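Local coordinates for protein putative acyl-CoA thioester hydrolase HI0827 (Haemophilus influenzae, PDB 1YLI) that probably hydrolyses the thioester bond of a broad range of acyl-coenzyme A substrates, as a hexamer of hotdog-fold subunits, at residues V61-M66 against T115-T120. Sequence-based numbering, arbitrary orientation.
With COA (coenzyme A), chain H.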
ATOM      1  N   VAL B  61       2.849  23.867  -9.418  1.00 30.40           N
ATOM      2  CA  VAL B  61       2.574  25.144  -8.727  1.00 30.13           C
ATOM      3  C   VAL B  61       1.091  25.563  -8.694  1.00 29.56           C
ATOM      4  O   VAL B  61       0.701  26.326  -7.834  1.00 28.40           O
ATOM      5  CB  VAL B  61       3.418  26.353  -9.243  1.00 30.74           C
ATOM      6  CG1 VAL B  61       4.878  26.076  -8.999  1.00 32.97           C
ATOM      7  CG2 VAL B  61       3.119  26.661 -10.769  1.00 30.85           C
ATOM      8  N   ALA B  62       0.282  25.113  -9.645  1.00 29.44           N
ATOM      9  CA  ALA B  62      -1.108  25.535  -9.647  1.00 30.29           C
ATOM     10  C   ALA B  62      -1.967  24.470 -10.276  1.00 30.85           C
ATOM     11  O   ALA B  62      -1.479  23.649 -11.040  1.00 32.00           O
ATOM     12  CB  ALA B  62      -1.268  26.877 -10.361  1.00 28.90           C
ATOM     13  N   VAL B  63      -3.251  24.464  -9.920  1.00 32.07           N
ATOM     14  CA  VAL B  63      -4.252  23.651 -10.615  1.00 31.97           C
ATOM     15  C   VAL B  63      -5.480  24.518 -10.704  1.00 31.31           C
ATOM     16  O   VAL B  63      -5.830  25.230  -9.739  1.00 29.67           O
ATOM     17  CB  VAL B  63      -4.638  22.361  -9.848  1.00 32.39           C
ATOM     18  CG1 VAL B  63      -5.219  21.272 -10.835  1.00 33.26           C
ATOM     19  CG2 VAL B  63      -3.477  21.860  -9.181  1.00 35.02           C
ATOM     20  N   GLU B  64      -6.167  24.462 -11.839  1.00 31.13           N
ATOM     21  CA  GLU B  64      -7.371  25.295 -11.961  1.00 32.35           C
ATOM     22  C   GLU B  64      -8.591  24.561 -11.328  1.00 30.58           C
ATOM     23  O   GLU B  64      -8.472  23.404 -10.870  1.00 30.02           O
ATOM     24  CB  GLU B  64      -7.533  25.782 -13.424  1.00 33.52           C
ATOM     25  CG  GLU B  64      -8.228  24.777 -14.302  1.00 38.16           C
ATOM     26  CD  GLU B  64      -8.134  25.092 -15.818  1.00 37.13           C
ATOM     27  OE1 GLU B  64      -7.943  26.267 -16.259  1.00 35.86           O
ATOM     28  OE2 GLU B  64      -8.235  24.075 -16.559  1.00 42.84           O
ATOM     29  N   SER B  65      -9.746  25.206 -11.239  1.00 29.34           N
ATOM     30  CA  SER B  65     -10.915  24.568 -10.634  1.00 29.23           C
ATOM     31  C   SER B  65     -11.356  23.354 -11.479  1.00 29.51           C
ATOM     32  O   SER B  65     -11.047  23.304 -12.683  1.00 29.65           O
ATOM     33  CB  SER B  65     -12.049  25.578 -10.556  1.00 27.70           C
ATOM     34  OG  SER B  65     -12.331  26.028 -11.846  1.00 31.39           O
ATOM     35  N   MET B  66     -12.113  22.435 -10.877  1.00 29.78           N
ATOM     36  CA  MET B  66     -12.500  21.163 -11.473  1.00 32.05           C
ATOM     37  C   MET B  66     -13.902  20.805 -11.019  1.00 31.71           C
ATOM     38  O   MET B  66     -14.193  21.035  -9.865  1.00 31.22           O
ATOM     39  CB  MET B  66     -11.606  20.106 -10.798  1.00 33.35           C
ATOM     40  CG  MET B  66     -10.972  19.241 -11.674  1.00 38.50           C
ATOM     41  SD  MET B  66      -9.891  18.239 -10.653  1.00 35.07           S
ATOM     42  CE  MET B  66      -8.558  19.390 -10.281  1.00 31.62           C
ATOM     43  N   THR B 115     -13.745  14.342 -15.471  1.00 33.28           N
ATOM     44  CA  THR B 115     -13.293  15.700 -15.203  1.00 32.64           C
ATOM     45  C   THR B 115     -12.176  16.099 -16.157  1.00 32.07           C
ATOM     46  O   THR B 115     -11.674  15.271 -16.899  1.00 30.94           O
ATOM     47  CB  THR B 115     -12.816  15.849 -13.737  1.00 31.49           C
ATOM     48  OG1 THR B 115     -12.744  17.250 -13.422  1.00 32.88           O
ATOM     49  CG2 THR B 115     -11.472  15.152 -13.461  1.00 31.66           C
ATOM     50  N   ASP B 116     -11.814  17.368 -16.137  1.00 32.26           N
ATOM     51  CA  ASP B 116     -10.548  17.834 -16.725  1.00 33.78           C
ATOM     52  C   ASP B 116     -10.069  19.080 -15.991  1.00 33.99           C
ATOM     53  O   ASP B 116     -10.870  19.768 -15.326  1.00 33.91           O
ATOM     54  CB  ASP B 116     -10.645  18.099 -18.261  1.00 33.69           C
ATOM     55  CG  ASP B 116     -11.722  19.125 -18.652  1.00 35.07           C
ATOM     56  OD1 ASP B 116     -11.620  20.299 -18.264  1.00 37.43           O
ATOM     57  OD2 ASP B 116     -12.647  18.791 -19.424  1.00 35.38           O
ATOM     58  N   ALA B 117      -8.784  19.387 -16.131  1.00 33.56           N
ATOM     59  CA  ALA B 117      -8.250  20.604 -15.511  1.00 33.33           C
ATOM     60  C   ALA B 117      -6.851  20.852 -16.002  1.00 32.37           C
ATOM     61  O   ALA B 117      -6.105  19.930 -16.323  1.00 32.08           O
ATOM     62  CB  ALA B 117      -8.253  20.484 -13.946  1.00 32.79           C
ATOM     63  N   VAL B 118      -6.493  22.113 -16.011  1.00 32.47           N
ATOM     64  CA  VAL B 118      -5.145  22.517 -16.378  1.00 33.15           C
ATOM     65  C   VAL B 118      -4.260  22.580 -15.150  1.00 32.80           C
ATOM     66  O   VAL B 118      -4.543  23.314 -14.169  1.00 32.31           O
ATOM     67  CB  VAL B 118      -5.164  23.872 -17.124  1.00 33.70           C
ATOM     68  CG1 VAL B 118      -3.748  24.367 -17.440  1.00 34.96           C
ATOM     69  CG2 VAL B 118      -5.931  23.707 -18.438  1.00 33.96           C
ATOM     70  N   PHE B 119      -3.152  21.864 -15.252  1.00 32.44           N
ATOM     71  CA  PHE B 119      -2.110  21.909 -14.257  1.00 33.01           C
ATOM     72  C   PHE B 119      -0.975  22.794 -14.736  1.00 32.85           C
ATOM     73  O   PHE B 119      -0.581  22.713 -15.906  1.00 31.89           O
ATOM     74  CB  PHE B 119      -1.582  20.490 -14.005  1.00 34.04           C
ATOM     75  CG  PHE B 119      -2.502  19.642 -13.172  1.00 35.44           C
ATOM     76  CD1 PHE B 119      -3.657  19.094 -13.725  1.00 38.57           C
ATOM     77  CD2 PHE B 119      -2.226  19.399 -11.849  1.00 33.77           C
ATOM     78  CE1 PHE B 119      -4.531  18.327 -12.950  1.00 39.94           C
ATOM     79  CE2 PHE B 119      -3.076  18.630 -11.089  1.00 34.06           C
ATOM     80  CZ  PHE B 119      -4.240  18.089 -11.646  1.00 35.98           C
ATOM     81  N   THR B 120      -0.445  23.626 -13.829  1.00 31.25           N
ATOM     82  CA  THR B 120       0.772  24.367 -14.103  1.00 30.91           C
ATOM     83  C   THR B 120       1.949  23.771 -13.354  1.00 31.87           C
ATOM     84  O   THR B 120       1.934  23.697 -12.110  1.00 31.33           O
ATOM     85  CB  THR B 120       0.647  25.836 -13.744  1.00 30.77           C
ATOM     86  OG1 THR B 120      -0.518  26.339 -14.391  1.00 29.72           O
ATOM     87  CG2 THR B 120       1.871  26.612 -14.267  1.00 30.42           C
TER
HETATM   88  N1A COA H 156       0.110  30.191 -10.871  0.50 32.18           N
HETATM   89  C2A COA H 156       0.486  29.960 -12.181  0.50 32.55           C
HETATM   90  N3A COA H 156       1.823  30.106 -12.525  0.50 33.49           N
HETATM   91  C4A COA H 156       2.757  30.444 -11.578  0.50 32.85           C
HETATM   92  C5A COA H 156       2.376  30.674 -10.262  0.50 31.70           C
HETATM   93  C6A COA H 156       1.046  30.538  -9.910  0.50 32.09           C
HETATM   94  N6A COA H 156       0.734  30.554  -8.614  0.50 32.62           N
HETATM   95  N7A COA H 156       3.467  30.990  -9.529  0.50 31.84           N
HETATM   96  C8A COA H 156       4.536  30.988 -10.357  0.50 33.00           C
HETATM   97  N9A COA H 156       4.116  30.653 -11.621  0.50 31.92           N
HETATM   98  C1B COA H 156       4.968  30.571 -12.799  0.50 31.70           C
HETATM   99  C2B COA H 156       5.672  31.896 -13.099  0.50 32.29           C
HETATM  100  O2B COA H 156       4.902  32.757 -13.900  0.50 32.85           O
HETATM  101  C3B COA H 156       6.970  31.454 -13.759  0.50 32.13           C
HETATM  102  O3B COA H 156       6.730  31.306 -15.137  0.50 30.29           O
HETATM  103  P3B COA H 156       7.779  31.363 -16.349  0.50 29.94           P
HETATM  104  O7A COA H 156       7.780  32.776 -16.818  0.50 27.76           O
HETATM  105  O8A COA H 156       7.252  30.484 -17.446  0.50 30.55           O
HETATM  106  O9A COA H 156       9.169  30.901 -15.981  0.50 26.86           O
HETATM  107  C4B COA H 156       7.230  30.096 -13.108  0.50 32.56           C
HETATM  108  O4B COA H 156       6.016  29.696 -12.476  0.50 30.55           O
HETATM  109  C5B COA H 156       8.360  30.169 -12.080  0.50 34.21           C
HETATM  110  O5B COA H 156       8.085  31.233 -11.184  0.50 36.34           O
HETATM  111  P1A COA H 156       9.260  32.014 -10.433  0.50 36.41           P
HETATM  112  O1A COA H 156       8.739  33.377 -10.018  0.50 36.80           O
HETATM  113  O2A COA H 156      10.490  32.133 -11.300  0.50 36.87           O
HETATM  114  O3A COA H 156       9.619  31.140  -9.126  0.50 35.97           O
HETATM  115  P2A COA H 156       8.703  31.249  -7.804  0.50 34.37           P
HETATM  116  O4A COA H 156       7.374  31.869  -8.193  0.50 34.12           O
HETATM  117  O5A COA H 156       9.377  32.016  -6.708  0.50 31.36           O
HETATM  118  O6A COA H 156       8.472  29.732  -7.363  0.50 33.29           O
HETATM  119  CBP COA H 156       8.542  27.422  -7.456  0.50 31.75           C
HETATM  120  CCP COA H 156       8.271  28.673  -8.271  0.50 32.06           C
HETATM  121  CDP COA H 156       8.119  26.217  -8.265  0.50 33.02           C
HETATM  122  CEP COA H 156      10.052  27.313  -7.256  0.50 31.05           C
HETATM  123  CAP COA H 156       7.796  27.497  -6.092  0.50 33.00           C
HETATM  124  OAP COA H 156       6.523  28.131  -6.127  0.50 33.49           O
HETATM  125  C9P COA H 156       7.739  26.212  -5.293  0.50 31.82           C
HETATM  126  O9P COA H 156       8.921  25.510  -5.018  0.50 33.85           O
HETATM  127  N8P COA H 156       6.561  25.787  -4.861  0.50 30.78           N
HETATM  128  C7P COA H 156       6.390  24.433  -4.345  0.50 32.04           C
HETATM  129  C6P COA H 156       5.990  23.489  -5.458  0.50 30.21           C
HETATM  130  C5P COA H 156       5.694  22.114  -4.917  0.50 32.98           C
HETATM  131  O5P COA H 156       6.559  21.476  -4.291  0.50 32.45           O
HETATM  132  N4P COA H 156       4.457  21.661  -5.184  0.50 34.71           N
HETATM  133  C3P COA H 156       3.958  20.332  -4.886  0.50 31.59           C
HETATM  134  C2P COA H 156       3.700  20.057  -3.402  0.50 34.15           C
HETATM  135  S1P COA H 156       3.697  21.530  -2.356  0.50 34.75           S
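Val61-Val63 runs antiparallel to Thr115-Thr120, and a classic beta bulge lets Val61 and Ala62 both face Thr120. Thr120 O takes both amides, Val61 N at 2.8 Å and Ala62 N at 3.3 Å. Thr120 N returns a bond to Ala62 O, and Glu64 N one to Val118 O. Val63 and Phe119 form the next, non-hydrogen-bonded pair, their side chains lying alongside each other on the face toward helix 35-54. Val63 CG1, anti to the backbone N (chi1 -157°), sits over the centre of the Phe119 ring in a CH-pi contact, 3.4 Å from the centroid. Past Val63, strand 58-67 is interrupted. There the Glu64 side chain replaces a backbone acceptor: Val118 N donates to Glu64 OE2 (2.7 Å) from above the carboxylate plane, with a bent N-H...O angle of 139°. Met66 lays CG and CE against Ala117 CB, each at 3.8 Å. Thr115 OG1, near Met66 CG, bonds to Asn67 O. On the opposite face, Ala62 CB meets coenzyme A N1A at 3.6 Å, and Thr120 CG2 lies near the same adenine. Val61 CG1 packs on the pantetheine carbon CDP. Ala62, Val63 and Met66 also pair with a strand of the second subunit, continuing the sheet across the interface. Backbone bonds plus one carboxylate thus hold strand 58-67, outermost in its own chain, at the subunit interface, where its bulged end offers small apolar groups to the bound coenzyme A.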